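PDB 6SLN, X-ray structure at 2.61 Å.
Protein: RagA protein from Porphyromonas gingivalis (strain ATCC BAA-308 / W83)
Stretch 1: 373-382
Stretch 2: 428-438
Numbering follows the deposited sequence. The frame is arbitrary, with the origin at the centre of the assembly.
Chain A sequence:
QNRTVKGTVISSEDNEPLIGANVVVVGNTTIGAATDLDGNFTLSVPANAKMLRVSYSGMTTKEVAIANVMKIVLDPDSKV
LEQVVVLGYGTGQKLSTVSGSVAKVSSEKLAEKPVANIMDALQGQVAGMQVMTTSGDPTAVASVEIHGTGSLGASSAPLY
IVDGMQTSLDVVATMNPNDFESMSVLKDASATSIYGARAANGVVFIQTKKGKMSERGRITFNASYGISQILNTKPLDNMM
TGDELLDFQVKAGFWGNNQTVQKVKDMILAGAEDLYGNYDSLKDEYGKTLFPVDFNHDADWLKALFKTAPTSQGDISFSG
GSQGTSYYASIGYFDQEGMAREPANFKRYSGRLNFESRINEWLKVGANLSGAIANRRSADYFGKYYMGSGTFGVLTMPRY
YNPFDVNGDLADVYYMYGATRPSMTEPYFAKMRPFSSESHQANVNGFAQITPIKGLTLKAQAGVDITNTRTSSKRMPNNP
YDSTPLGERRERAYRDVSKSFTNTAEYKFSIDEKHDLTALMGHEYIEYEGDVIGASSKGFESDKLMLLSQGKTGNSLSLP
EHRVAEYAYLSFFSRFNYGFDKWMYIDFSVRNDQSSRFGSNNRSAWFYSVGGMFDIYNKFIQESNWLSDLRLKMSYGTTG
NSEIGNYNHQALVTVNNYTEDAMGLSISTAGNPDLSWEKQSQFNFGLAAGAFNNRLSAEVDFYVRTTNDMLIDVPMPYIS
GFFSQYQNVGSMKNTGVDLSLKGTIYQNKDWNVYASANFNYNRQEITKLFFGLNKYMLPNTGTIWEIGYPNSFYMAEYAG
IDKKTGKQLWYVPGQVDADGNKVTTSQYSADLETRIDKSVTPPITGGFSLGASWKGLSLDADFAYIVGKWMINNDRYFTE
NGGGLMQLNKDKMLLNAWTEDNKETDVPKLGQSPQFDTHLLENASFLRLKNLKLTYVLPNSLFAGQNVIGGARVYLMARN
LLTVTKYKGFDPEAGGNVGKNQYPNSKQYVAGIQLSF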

# COMPACT_ATOMS: atom_id res chain seq x y z
N ILE A 373 5.08 14.83 14.80
CA ILE A 373 5.15 14.65 13.36
C ILE A 373 6.62 14.75 12.99
O ILE A 373 7.30 15.73 13.33
CB ILE A 373 4.30 15.70 12.62
CG1 ILE A 373 2.82 15.51 12.95
CG2 ILE A 373 4.51 15.58 11.12
CD1 ILE A 373 1.91 16.45 12.16
N ALA A 374 7.14 13.73 12.32
CA ALA A 374 8.57 13.60 12.11
C ALA A 374 8.86 13.32 10.65
O ALA A 374 8.11 12.59 9.99
CB ALA A 374 9.15 12.50 13.01
N ASN A 375 9.95 13.91 10.14
CA ASN A 375 10.41 13.71 8.77
C ASN A 375 11.84 13.20 8.82
O ASN A 375 12.75 13.91 9.28
CB ASN A 375 10.30 15.01 7.97
CG ASN A 375 8.89 15.58 7.96
OD1 ASN A 375 7.93 14.90 7.60
ND2 ASN A 375 8.76 16.85 8.36
N ARG A 376 12.04 11.96 8.39
CA ARG A 376 13.34 11.31 8.36
C ARG A 376 13.73 11.10 6.91
O ARG A 376 12.95 10.55 6.13
CB ARG A 376 13.32 9.94 9.04
CG ARG A 376 13.67 9.92 10.50
CD ARG A 376 13.78 8.48 11.01
NE ARG A 376 13.82 8.45 12.47
CZ ARG A 376 12.75 8.57 13.26
NH1 ARG A 376 11.53 8.72 12.73
NH2 ARG A 376 12.88 8.55 14.58
N ARG A 377 14.94 11.55 6.55
CA ARG A 377 15.59 11.11 5.33
C ARG A 377 17.04 10.77 5.63
O ARG A 377 17.68 11.38 6.48
CB ARG A 377 15.54 12.16 4.20
CG ARG A 377 15.45 11.46 2.84
CD ARG A 377 16.05 12.22 1.68
NE ARG A 377 15.30 13.43 1.35
CZ ARG A 377 15.04 13.83 0.10
NH1 ARG A 377 15.45 13.10 -0.95
NH2 ARG A 377 14.37 14.96 -0.09
N SER A 378 17.54 9.79 4.89
CA SER A 378 18.89 9.28 5.06
C SER A 378 19.59 9.24 3.72
O SER A 378 18.97 8.98 2.68
CB SER A 378 18.86 7.89 5.66
OG SER A 378 18.27 7.99 6.93
N ALA A 379 20.88 9.54 3.76
CA ALA A 379 21.72 9.45 2.59
C ALA A 379 22.18 8.00 2.51
O ALA A 379 22.86 7.50 3.41
CB ALA A 379 22.89 10.42 2.70
N ASP A 380 21.76 7.31 1.45
CA ASP A 380 21.82 5.86 1.43
C ASP A 380 22.82 5.34 0.42
O ASP A 380 22.61 4.29 -0.19
CB ASP A 380 20.42 5.30 1.19
CG ASP A 380 19.56 5.36 2.44
OD1 ASP A 380 20.11 5.21 3.56
OD2 ASP A 380 18.34 5.58 2.31
N TYR A 381 23.92 6.06 0.22
CA TYR A 381 25.05 5.52 -0.52
C TYR A 381 26.30 5.46 0.31
O TYR A 381 27.23 4.71 -0.04
CB TYR A 381 25.30 6.35 -1.79
CG TYR A 381 24.27 6.08 -2.86
CD1 TYR A 381 23.95 4.78 -3.22
CD2 TYR A 381 23.60 7.11 -3.48
CE1 TYR A 381 23.02 4.52 -4.19
CE2 TYR A 381 22.65 6.86 -4.45
CZ TYR A 381 22.36 5.56 -4.80
OH TYR A 381 21.41 5.29 -5.75
N PHE A 382 26.34 6.18 1.43
CA PHE A 382 27.50 6.19 2.29
C PHE A 382 27.78 4.80 2.84
O PHE A 382 26.89 3.96 2.98
CB PHE A 382 27.29 7.20 3.42
CG PHE A 382 27.42 8.64 2.95
CD1 PHE A 382 28.64 9.26 2.96
CD2 PHE A 382 26.32 9.33 2.48
CE1 PHE A 382 28.77 10.56 2.53
CE2 PHE A 382 26.44 10.61 2.04
CZ PHE A 382 27.67 11.23 2.06
N TYR A 428 20.85 17.59 -8.58
CA TYR A 428 19.97 17.22 -9.68
C TYR A 428 19.37 15.85 -9.46
O TYR A 428 18.18 15.63 -9.75
CB TYR A 428 20.71 17.25 -11.00
CG TYR A 428 19.79 17.00 -12.16
CD1 TYR A 428 19.03 18.03 -12.70
CD2 TYR A 428 19.65 15.72 -12.69
CE1 TYR A 428 18.18 17.80 -13.75
CE2 TYR A 428 18.79 15.48 -13.73
CZ TYR A 428 18.05 16.52 -14.25
OH TYR A 428 17.21 16.26 -15.31
N PHE A 429 20.18 14.91 -8.96
CA PHE A 429 19.66 13.58 -8.69
C PHE A 429 18.49 13.65 -7.72
O PHE A 429 17.45 13.02 -7.95
CB PHE A 429 20.78 12.68 -8.14
CG PHE A 429 20.38 11.26 -8.02
CD1 PHE A 429 20.24 10.47 -9.15
CD2 PHE A 429 20.08 10.72 -6.78
CE1 PHE A 429 19.82 9.15 -9.04
CE2 PHE A 429 19.67 9.40 -6.66
CZ PHE A 429 19.54 8.61 -7.80
N ALA A 430 18.62 14.45 -6.66
CA ALA A 430 17.56 14.52 -5.65
C ALA A 430 16.27 15.06 -6.24
O ALA A 430 15.18 14.77 -5.71
CB ALA A 430 18.02 15.37 -4.47
N LYS A 431 16.36 15.85 -7.30
CA LYS A 431 15.18 16.44 -7.91
C LYS A 431 14.43 15.42 -8.75
O LYS A 431 13.20 15.40 -8.76
CB LYS A 431 15.61 17.65 -8.76
CG LYS A 431 14.75 18.87 -8.62
CD LYS A 431 15.22 19.94 -9.58
CE LYS A 431 16.65 20.37 -9.25
NZ LYS A 431 17.09 21.57 -10.03
N MET A 432 15.17 14.55 -9.45
CA MET A 432 14.58 13.42 -10.14
C MET A 432 14.22 12.28 -9.19
O MET A 432 13.57 11.32 -9.62
CB MET A 432 15.55 12.91 -11.21
CG MET A 432 16.06 14.01 -12.12
SD MET A 432 14.78 14.66 -13.25
CE MET A 432 14.47 16.26 -12.52
N ARG A 433 14.61 12.37 -7.93
CA ARG A 433 14.35 11.34 -6.92
C ARG A 433 13.84 11.97 -5.63
O ARG A 433 14.47 11.88 -4.57
CB ARG A 433 15.62 10.53 -6.67
CG ARG A 433 15.60 9.16 -7.28
CD ARG A 433 15.51 9.20 -8.77
NE ARG A 433 16.13 8.02 -9.35
CZ ARG A 433 16.19 7.80 -10.66
NH1 ARG A 433 15.66 8.67 -11.51
NH2 ARG A 433 16.77 6.69 -11.11
N PRO A 434 12.69 12.63 -5.70
CA PRO A 434 12.08 13.15 -4.46
C PRO A 434 11.71 12.01 -3.52
O PRO A 434 11.42 10.89 -3.95
CB PRO A 434 10.83 13.87 -4.96
CG PRO A 434 10.49 13.15 -6.24
CD PRO A 434 11.84 12.86 -6.87
N PHE A 435 11.70 12.34 -2.23
CA PHE A 435 11.37 11.38 -1.18
C PHE A 435 10.91 12.16 0.03
O PHE A 435 11.62 13.06 0.48
CB PHE A 435 12.58 10.51 -0.82
CG PHE A 435 12.35 9.61 0.36
CD1 PHE A 435 12.52 10.07 1.67
CD2 PHE A 435 11.98 8.28 0.18
CE1 PHE A 435 12.32 9.23 2.77
CE2 PHE A 435 11.79 7.44 1.27
CZ PHE A 435 11.96 7.92 2.57
N SER A 436 9.76 11.82 0.57
CA SER A 436 9.35 12.33 1.87
C SER A 436 8.93 11.16 2.73
O SER A 436 8.66 10.07 2.23
CB SER A 436 8.20 13.32 1.79
OG SER A 436 7.18 12.84 0.96
N SER A 437 8.88 11.41 4.03
CA SER A 437 8.37 10.47 5.00
C SER A 437 7.75 11.31 6.10
O SER A 437 8.41 12.19 6.65
CB SER A 437 9.46 9.56 5.56
OG SER A 437 9.19 9.16 6.90
N GLU A 438 6.48 11.09 6.38
CA GLU A 438 5.83 11.68 7.53
C GLU A 438 5.47 10.56 8.50
O GLU A 438 4.83 9.57 8.11
CB GLU A 438 4.59 12.48 7.14
CG GLU A 438 4.93 13.80 6.49
CD GLU A 438 4.38 14.99 7.26
OE1 GLU A 438 4.78 16.14 6.95
OE2 GLU A 438 3.54 14.76 8.17

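Strands 373-377 and 435-438 run roughly antiparallel, their N-to-C directions 147° apart and their axes 5.2 Å apart at closest approach, yet no clear hydrogen bond joins the two stretches. The backbones instead meet through CA-H...O contacts: E438 CA lies 3.5 Å from A374 O (142° at the hydrogen), and N375 CA lies 3.3 Å from S437 O (157°). A374 O and S437 O, both acceptors, sit 3.4 Å apart and cannot bond to each other.

Side chains fill in around this backbone. R377 loses the most surface, 80 Å². Its CA-to-CB bond points sideways, but with chi1 off-well at -147°, chi2 t (-152°) and chi3 m (-68°), the end of the chain comes nearer the second stretch. F435 O then lies over one face of the guanidinium, 3.4 Å from R377 NH2; the angle is too poor for a hydrogen bond. R433 O sits near the guanidinium plane, 3.9 Å from R377 NH1.

The CA-to-CB bond of F435 points toward the first stretch, and in its t rotamer (chi1 174°) F435 CD1 lies 3.4 Å from R377 CG. The ring also presents its edge to R376 O, 3.7 Å from F435 CE1. R376 itself starts sideways, chi1 -92° off-well and chi2 and chi3 t, and its end leads away; the carbonyl is what touches F435.

At the other end, E438 adopts chi1 m with chi2 off-well at -120°, and E438 OE2 comes within 3.2 Å of I373 CG2, a carboxylate against a methyl group. The N375 amide is probably turned over in the model, so the 2.9 Å from N375 OD1 to S437 O leaves that contact open.

Beyond the strands, the CA-to-CB bonds of Y381 (chi1 m) and F429 (chi1 t) each point toward the other stretch. Y381 CE2 and F429 CE2 are 4.5 Å apart, with F429 at the edge of the Y381 ring, a loose apolar contact.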